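Local structure of processed glycerol phosphate lipoteichoic acid synthase 2 (Bacillus subtilis, 2W8D) at residues A127-N132 against A155-N160; P173-S178 against F193-N198. The protein belongs to the sulfatase family of the alkaline phosphatase clan and holds a magnesium ion in its alpha/beta domain. One frame throughout, in Å; residues are numbered along the deposited sequence.

Interaction 1 of 2, residues A127-N132 against A155-N160; sequences ATFHGN and AYYDMN
F129 and Y157 both turn CG to lie beside their own backbone N, anti to the carbonyl carbon (chi1 -62° and -56°), and the two side chains then cross at about a right angle. The tyrosine leads with its hydroxyl: Y157 OH reaches the edge of the F129 ring, in its plane, 3.5 Å from F129 CD1, and it also lies 3.7 Å from F129 CB. A tyrosine suits this place because its ring packs on the backbone at H130 and G131 while its buried hydroxyl is hydrogen-bonded to S178 of helix 171-183. F129, wholly hydrocarbon, is stacked with F152 and F193 from the two neighbouring strands. Strand 125-130 runs parallel to both, in the central sheet of the alpha/beta fold that sulfatases share with alkaline phosphatase, and segment 155-160 passes the strand's C-terminal end. Farther along the tyrosine, Y157 CE2 approaches H130 O at 3.8 Å, the oxygen coming in obliquely to the ring. G131 has no side chain, and its CA itself stands 4.4 Å from Y157 CD2. The selenomethionine M159 adds a looser touch near the surface. In its flexible chain the bend at chi2 (-75°) places SE, which lies 4.1 Å from G131 O. No hydrogen bond crosses between the two segments, and they meet by van der Waals packing. The CB of H130 points the other way; its side chain lies about 8 Å from the magnesium ion, with ND1 hydrogen-bonded to I194 O.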
ATOM      1  N   ALA A 127      13.368   1.786   9.149  1.00 14.04           N
ATOM      2  CA  ALA A 127      12.908   0.791  10.135  1.00 14.66           C
ATOM      3  C   ALA A 127      11.465   0.336   9.871  1.00 15.47           C
ATOM      4  O   ALA A 127      10.625   1.146   9.488  1.00 15.08           O
ATOM      5  CB  ALA A 127      13.018   1.359  11.560  1.00 14.57           C
ATOM      6  N   THR A 128      11.172  -0.951  10.102  1.00 15.79           N
ATOM      7  CA  THR A 128       9.794  -1.422  10.100  1.00 15.73           C
ATOM      8  C   THR A 128       9.336  -1.658  11.527  1.00 15.80           C
ATOM      9  O   THR A 128      10.135  -2.105  12.348  1.00 15.24           O
ATOM     10  CB  THR A 128       9.678  -2.735   9.331  1.00 16.87           C
ATOM     11  OG1 THR A 128      10.067  -2.508   7.970  1.00 18.27           O
ATOM     12  CG2 THR A 128       8.253  -3.288   9.404  1.00 14.19           C
ATOM     13  N   PHE A 129       8.058  -1.360  11.813  1.00 15.82           N
ATOM     14  CA  PHE A 129       7.440  -1.683  13.095  1.00 15.91           C
ATOM     15  C   PHE A 129       6.329  -2.676  12.866  1.00 16.15           C
ATOM     16  O   PHE A 129       5.533  -2.520  11.949  1.00 17.72           O
ATOM     17  CB  PHE A 129       6.872  -0.425  13.746  1.00 15.94           C
ATOM     18  CG  PHE A 129       7.911   0.608  14.046  1.00 16.52           C
ATOM     19  CD1 PHE A 129       8.435   0.734  15.334  1.00 15.05           C
ATOM     20  CD2 PHE A 129       8.413   1.424  13.033  1.00 16.17           C
ATOM     21  CE1 PHE A 129       9.414   1.667  15.601  1.00 15.57           C
ATOM     22  CE2 PHE A 129       9.403   2.372  13.302  1.00 15.23           C
ATOM     23  CZ  PHE A 129       9.903   2.488  14.583  1.00 15.24           C
ATOM     24  N   HIS A 130       6.238  -3.696  13.693  1.00 16.30           N
ATOM     25  CA  HIS A 130       5.199  -4.690  13.518  1.00 16.21           C
ATOM     26  C   HIS A 130       5.119  -5.546  14.763  1.00 16.60           C
ATOM     27  O   HIS A 130       6.141  -5.957  15.310  1.00 16.22           O
ATOM     28  CB  HIS A 130       5.540  -5.544  12.317  1.00 17.19           C
ATOM     29  CG  HIS A 130       4.493  -6.541  11.962  1.00 18.14           C
ATOM     30  ND1 HIS A 130       3.196  -6.181  11.655  1.00 19.72           N
ATOM     31  CD2 HIS A 130       4.551  -7.884  11.854  1.00 16.99           C
ATOM     32  CE1 HIS A 130       2.500  -7.268  11.380  1.00 17.86           C
ATOM     33  NE2 HIS A 130       3.301  -8.311  11.487  1.00 19.23           N
ATOM     34  N   GLY A 131       3.898  -5.793  15.227  1.00 16.78           N
ATOM     35  CA  GLY A 131       3.692  -6.478  16.501  1.00 16.85           C
ATOM     36  C   GLY A 131       3.605  -7.984  16.380  1.00 17.23           C
ATOM     37  O   GLY A 131       2.752  -8.586  17.005  1.00 18.20           O
ATOM     38  N   ASN A 132       4.475  -8.590  15.577  1.00 16.95           N
ATOM     39  CA  ASN A 132       4.471 -10.037  15.364  1.00 17.72           C
ATOM     40  C   ASN A 132       5.903 -10.463  15.068  1.00 17.72           C
ATOM     41  O   ASN A 132       6.738  -9.611  14.799  1.00 18.04           O
ATOM     42  CB  ASN A 132       3.525 -10.427  14.211  1.00 18.12           C
ATOM     43  CG  ASN A 132       3.287 -11.963  14.106  1.00 19.73           C
ATOM     44  OD1 ASN A 132       3.674 -12.729  14.978  1.00 22.75           O
ATOM     45  ND2 ASN A 132       2.645 -12.391  13.032  1.00 21.07           N
ATOM     46  N   ALA A 155       9.468  -8.748  19.481  1.00 14.97           N
ATOM     47  CA  ALA A 155      10.411  -8.804  20.612  1.00 14.60           C
ATOM     48  C   ALA A 155      10.474  -7.458  21.363  1.00 15.13           C
ATOM     49  O   ALA A 155      10.868  -7.416  22.516  1.00 15.11           O
ATOM     50  CB  ALA A 155      11.815  -9.258  20.159  1.00 13.15           C
ATOM     51  N   TYR A 156      10.077  -6.370  20.711  1.00 16.08           N
ATOM     52  CA  TYR A 156      10.194  -5.047  21.307  1.00 17.73           C
ATOM     53  C   TYR A 156       8.903  -4.534  21.944  1.00 19.14           C
ATOM     54  O   TYR A 156       8.876  -3.414  22.451  1.00 19.63           O
ATOM     55  CB  TYR A 156      10.662  -4.035  20.275  1.00 17.50           C
ATOM     56  CG  TYR A 156      12.089  -4.194  19.840  1.00 18.07           C
ATOM     57  CD1 TYR A 156      13.116  -3.445  20.436  1.00 16.62           C
ATOM     58  CD2 TYR A 156      12.423  -5.075  18.805  1.00 16.96           C
ATOM     59  CE1 TYR A 156      14.448  -3.592  20.023  1.00 15.79           C
ATOM     60  CE2 TYR A 156      13.740  -5.227  18.391  1.00 15.79           C
ATOM     61  CZ  TYR A 156      14.736  -4.485  18.987  1.00 16.96           C
ATOM     62  OH  TYR A 156      16.034  -4.673  18.543  1.00 21.50           O
ATOM     63  N   TYR A 157       7.848  -5.349  21.905  1.00 20.91           N
ATOM     64  CA  TYR A 157       6.580  -5.041  22.546  1.00 22.61           C
ATOM     65  C   TYR A 157       6.280  -5.994  23.699  1.00 24.83           C
ATOM     66  O   TYR A 157       6.706  -7.134  23.685  1.00 25.33           O
ATOM     67  CB  TYR A 157       5.463  -5.055  21.507  1.00 22.32           C
ATOM     68  CG  TYR A 157       5.743  -4.112  20.357  1.00 21.08           C
ATOM     69  CD1 TYR A 157       5.291  -2.800  20.394  1.00 18.89           C
ATOM     70  CD2 TYR A 157       6.500  -4.526  19.252  1.00 20.05           C
ATOM     71  CE1 TYR A 157       5.562  -1.924  19.371  1.00 19.85           C
ATOM     72  CE2 TYR A 157       6.776  -3.651  18.211  1.00 19.52           C
ATOM     73  CZ  TYR A 157       6.307  -2.352  18.285  1.00 19.63           C
ATOM     74  OH  TYR A 157       6.571  -1.464  17.283  1.00 20.60           O
ATOM     75  N   ASP A 158       5.594  -5.489  24.719  1.00 27.77           N
ATOM     76  CA  ASP A 158       5.034  -6.282  25.813  1.00 30.75           C
ATOM     77  C   ASP A 158       3.889  -7.170  25.298  1.00 32.49           C
ATOM     78  O   ASP A 158       2.778  -6.686  25.032  1.00 32.47           O
ATOM     79  CB  ASP A 158       4.492  -5.319  26.881  1.00 31.14           C
ATOM     80  CG  ASP A 158       4.211  -5.999  28.220  1.00 33.91           C
ATOM     81  OD1 ASP A 158       4.511  -7.207  28.371  1.00 36.72           O
ATOM     82  OD2 ASP A 158       3.700  -5.310  29.144  1.00 37.26           O
HETATM   83  N   MSE A 159       4.150  -8.469  25.162  1.00 34.93           N
HETATM   84  CA  MSE A 159       3.178  -9.389  24.530  1.00 37.49           C
HETATM   85  C   MSE A 159       2.225 -10.050  25.543  1.00 37.64           C
HETATM   86  O   MSE A 159       1.964 -11.250  25.452  1.00 38.09           O
HETATM   87  CB  MSE A 159       3.890 -10.476  23.692  1.00 38.22           C
HETATM   88  CG  MSE A 159       4.675  -9.988  22.478  1.00 43.54           C
HETATM   89 SE   MSE A 159       3.562  -9.447  20.934  1.00 61.33          SE
HETATM   90  CE  MSE A 159       2.803 -11.194  20.375  1.00 56.62           C
ATOM     91  N   ASN A 160       1.697  -9.282  26.490  1.00 37.78           N
ATOM     92  CA  ASN A 160       0.861  -9.864  27.542  1.00 38.31           C
ATOM     93  C   ASN A 160      -0.595 -10.160  27.159  1.00 38.41           C
ATOM     94  O   ASN A 160      -1.066  -9.787  26.085  1.00 37.94           O
ATOM     95  CB  ASN A 160       0.929  -9.018  28.823  1.00 38.69           C
ATOM     96  CG  ASN A 160       0.338  -7.631  28.642  1.00 39.66           C
ATOM     97  OD1 ASN A 160      -0.879  -7.455  28.666  1.00 40.74           O
ATOM     98  ND2 ASN A 160       1.202  -6.639  28.467  1.00 40.80           N
TER

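Interaction 2 of 2, residues P173-S178 against F193-N198; sequences PFFKES and FITLSN
F175 of helix 171-183 and F193 near the end of strand 189-194 have CA atoms 8.6 Å apart, a spacing across which their large rings meet. F175 CE1 lies 3.7 Å from F193 CD1, and the ring planes are inclined at 32°, an oblique pairing. F174 comes to the same atom: with CG anti to the backbone N (chi1 157°), its ring brings CZ to 3.8 Å from F193 CD1. One turn on, the small side chain of S178 meets the same phenylalanine: S178 CB lies at the edge of the F193 ring, in its plane, 3.5 Å from F193 CE1. Its hydroxyl can be buried because S178 OG donates to F174 O at 2.8 Å, from above the carbonyl plane, while S178 N bonds to that oxygen from the opposite face. OG also lies over one face of the F174 ring, and Y157 is its further partner. T195 divides its branches: T195 CG2 touches F175 CZ at 3.7 Å, whereas OG1 is hydrogen-bonded to S38 O and E40 N. E40 is a magnesium ligand, so the threonine joins the aromatic packing to the backbone of the metal site. Helix 171-183, which joins parallel strands 150-152 and 189-194, thus packs on the central sheet as the crossover helices of an alpha/beta fold like that of the alkaline phosphatase clan do.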
ATOM      1  N   PRO A 173      -2.124  -0.479  21.639  1.00 16.78           N
ATOM      2  CA  PRO A 173      -0.825  -0.552  22.351  1.00 17.06           C
ATOM      3  C   PRO A 173       0.395  -0.668  21.426  1.00 17.23           C
ATOM      4  O   PRO A 173       1.483  -0.235  21.789  1.00 16.74           O
ATOM      5  CB  PRO A 173      -0.954  -1.800  23.230  1.00 16.52           C
ATOM      6  CG  PRO A 173      -2.051  -2.595  22.601  1.00 17.14           C
ATOM      7  CD  PRO A 173      -2.988  -1.625  21.960  1.00 16.41           C
ATOM      8  N   PHE A 174       0.220  -1.242  20.237  1.00 17.93           N
ATOM      9  CA  PHE A 174       1.321  -1.307  19.286  1.00 17.66           C
ATOM     10  C   PHE A 174       1.762   0.116  18.935  1.00 17.89           C
ATOM     11  O   PHE A 174       2.941   0.420  18.990  1.00 18.75           O
ATOM     12  CB  PHE A 174       0.938  -2.129  18.048  1.00 17.57           C
ATOM     13  CG  PHE A 174       1.740  -1.808  16.836  1.00 15.88           C
ATOM     14  CD1 PHE A 174       3.042  -2.245  16.714  1.00 15.23           C
ATOM     15  CD2 PHE A 174       1.186  -1.053  15.811  1.00 15.60           C
ATOM     16  CE1 PHE A 174       3.786  -1.945  15.581  1.00 15.56           C
ATOM     17  CE2 PHE A 174       1.927  -0.744  14.679  1.00 14.56           C
ATOM     18  CZ  PHE A 174       3.227  -1.195  14.567  1.00 13.72           C
ATOM     19  N   PHE A 175       0.820   0.999  18.622  1.00 18.25           N
ATOM     20  CA  PHE A 175       1.169   2.399  18.355  1.00 18.38           C
ATOM     21  C   PHE A 175       1.737   3.194  19.542  1.00 19.05           C
ATOM     22  O   PHE A 175       2.633   4.014  19.344  1.00 19.40           O
ATOM     23  CB  PHE A 175       0.015   3.155  17.715  1.00 17.48           C
ATOM     24  CG  PHE A 175      -0.170   2.864  16.263  1.00 16.42           C
ATOM     25  CD1 PHE A 175       0.858   3.088  15.359  1.00 15.08           C
ATOM     26  CD2 PHE A 175      -1.406   2.381  15.782  1.00 13.53           C
ATOM     27  CE1 PHE A 175       0.667   2.834  14.006  1.00 15.93           C
ATOM     28  CE2 PHE A 175      -1.601   2.145  14.462  1.00 12.84           C
ATOM     29  CZ  PHE A 175      -0.567   2.342  13.555  1.00 14.61           C
ATOM     30  N   LYS A 176       1.243   2.958  20.758  1.00 19.74           N
ATOM     31  CA  LYS A 176       1.780   3.622  21.932  1.00 20.82           C
ATOM     32  C   LYS A 176       3.253   3.304  22.142  1.00 20.96           C
ATOM     33  O   LYS A 176       4.083   4.202  22.273  1.00 20.40           O
ATOM     34  CB  LYS A 176       1.026   3.170  23.185  1.00 22.12           C
ATOM     35  CG  LYS A 176       0.217   4.250  23.898  1.00 24.20           C
ATOM     36  CD  LYS A 176       1.045   5.475  24.260  1.00 24.00           C
ATOM     37  CE  LYS A 176       0.087   6.607  24.661  1.00 27.18           C
ATOM     38  NZ  LYS A 176      -0.714   7.092  23.501  1.00 22.89           N
ATOM     39  N   GLU A 177       3.538   2.003  22.189  1.00 21.46           N
ATOM     40  CA  GLU A 177       4.869   1.441  22.413  1.00 21.99           C
ATOM     41  C   GLU A 177       5.894   1.773  21.319  1.00 21.36           C
ATOM     42  O   GLU A 177       7.093   1.890  21.600  1.00 21.46           O
ATOM     43  CB  GLU A 177       4.763  -0.069  22.665  1.00 22.17           C
ATOM     44  CG  GLU A 177       4.480  -0.374  24.146  1.00 26.02           C
ATOM     45  CD  GLU A 177       3.888  -1.758  24.386  1.00 29.67           C
ATOM     46  OE1 GLU A 177       4.650  -2.744  24.390  1.00 31.18           O
ATOM     47  OE2 GLU A 177       2.662  -1.850  24.612  1.00 30.71           O
ATOM     48  N   SER A 178       5.408   1.972  20.095  1.00 20.30           N
ATOM     49  CA  SER A 178       6.268   2.386  18.991  1.00 19.30           C
ATOM     50  C   SER A 178       6.823   3.815  19.103  1.00 19.00           C
ATOM     51  O   SER A 178       7.860   4.107  18.506  1.00 19.10           O
ATOM     52  CB  SER A 178       5.559   2.217  17.644  1.00 18.61           C
ATOM     53  OG  SER A 178       5.172   0.870  17.426  1.00 18.87           O
ATOM     54  N   PHE A 193       4.811   1.099   9.405  1.00 14.53           N
ATOM     55  CA  PHE A 193       3.993   0.532  10.464  1.00 15.15           C
ATOM     56  C   PHE A 193       2.961  -0.455   9.911  1.00 15.84           C
ATOM     57  O   PHE A 193       2.048  -0.075   9.158  1.00 16.22           O
ATOM     58  CB  PHE A 193       3.298   1.659  11.230  1.00 15.87           C
ATOM     59  CG  PHE A 193       4.231   2.468  12.096  1.00 14.05           C
ATOM     60  CD1 PHE A 193       4.284   2.249  13.455  1.00 14.75           C
ATOM     61  CD2 PHE A 193       5.056   3.441  11.542  1.00 12.11           C
ATOM     62  CE1 PHE A 193       5.157   2.995  14.258  1.00 13.77           C
ATOM     63  CE2 PHE A 193       5.893   4.183  12.315  1.00 13.83           C
ATOM     64  CZ  PHE A 193       5.957   3.975  13.690  1.00 12.27           C
ATOM     65  N   ILE A 194       3.121  -1.732  10.247  1.00 16.41           N
ATOM     66  CA  ILE A 194       2.212  -2.753   9.721  1.00 16.56           C
ATOM     67  C   ILE A 194       1.196  -3.138  10.794  1.00 16.22           C
ATOM     68  O   ILE A 194       1.541  -3.826  11.764  1.00 15.73           O
ATOM     69  CB  ILE A 194       2.959  -4.022   9.209  1.00 17.41           C
ATOM     70  CG1 ILE A 194       4.243  -3.660   8.428  1.00 17.76           C
ATOM     71  CG2 ILE A 194       1.956  -4.974   8.410  1.00 17.41           C
ATOM     72  CD1 ILE A 194       4.038  -2.888   7.122  1.00 18.27           C
ATOM     73  N   THR A 195      -0.041  -2.668  10.632  1.00 16.19           N
ATOM     74  CA  THR A 195      -1.105  -2.926  11.602  1.00 16.38           C
ATOM     75  C   THR A 195      -1.534  -4.378  11.476  1.00 16.98           C
ATOM     76  O   THR A 195      -1.270  -4.991  10.463  1.00 17.60           O
ATOM     77  CB  THR A 195      -2.327  -1.963  11.429  1.00 16.35           C
ATOM     78  OG1 THR A 195      -2.999  -2.175  10.157  1.00 15.96           O
ATOM     79  CG2 THR A 195      -1.860  -0.523  11.545  1.00 14.85           C
ATOM     80  N   LEU A 196      -2.233  -4.885  12.489  1.00 17.84           N
ATOM     81  CA  LEU A 196      -2.632  -6.289  12.639  1.00 17.64           C
ATOM     82  C   LEU A 196      -4.102  -6.547  12.959  1.00 18.06           C
ATOM     83  O   LEU A 196      -4.613  -7.637  12.645  1.00 18.65           O
ATOM     84  CB  LEU A 196      -1.864  -6.898  13.816  1.00 17.32           C
ATOM     85  CG  LEU A 196      -0.527  -7.502  13.418  1.00 19.45           C
ATOM     86  CD1 LEU A 196       0.225  -8.020  14.621  1.00 18.01           C
ATOM     87  CD2 LEU A 196      -0.723  -8.581  12.319  1.00 18.98           C
ATOM     88  N   SER A 197      -4.743  -5.602  13.653  1.00 17.64           N
ATOM     89  CA  SER A 197      -6.007  -5.830  14.325  1.00 17.81           C
ATOM     90  C   SER A 197      -7.186  -6.075  13.370  1.00 18.66           C
ATOM     91  O   SER A 197      -8.058  -6.856  13.695  1.00 18.48           O
ATOM     92  CB  SER A 197      -6.342  -4.655  15.261  1.00 18.34           C
ATOM     93  OG  SER A 197      -5.654  -4.732  16.518  1.00 19.79           O
ATOM     94  N   ASN A 198      -7.214  -5.434  12.200  1.00 18.38           N
ATOM     95  CA  ASN A 198      -8.351  -5.629  11.289  1.00 19.61           C
ATOM     96  C   ASN A 198      -8.168  -6.858  10.379  1.00 20.34           C
ATOM     97  O   ASN A 198      -8.273  -6.747   9.147  1.00 20.30           O
ATOM     98  CB  ASN A 198      -8.628  -4.360  10.460  1.00 18.71           C
ATOM     99  CG  ASN A 198     -10.001  -4.356   9.838  1.00 20.14           C
ATOM    100  OD1 ASN A 198     -10.996  -4.703  10.501  1.00 20.51           O
ATOM    101  ND2 ASN A 198     -10.083  -3.948   8.565  1.00 17.01           N
TER

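In the fold
From the N terminus, interaction 1 comes first: it closes the loop that leaves strand 125-130, passes through helix 139-145 and strand 150-152, and returns at 155-160. Interaction 2 then closes a shorter one, from helix 171-183 round into strand 189-194. The two stand in series, neither nested nor crossing, yet their centres are only 8 Å apart, and strands 125-130 and 189-194 are parallel neighbours in the sheet. Contacts also run between them: Y157 OH lies 2.7 Å from S178 OG, and G131 O packs against L196 CD1. Together they tie the ends of two sheet strands to helix 171-183 and the loop before it.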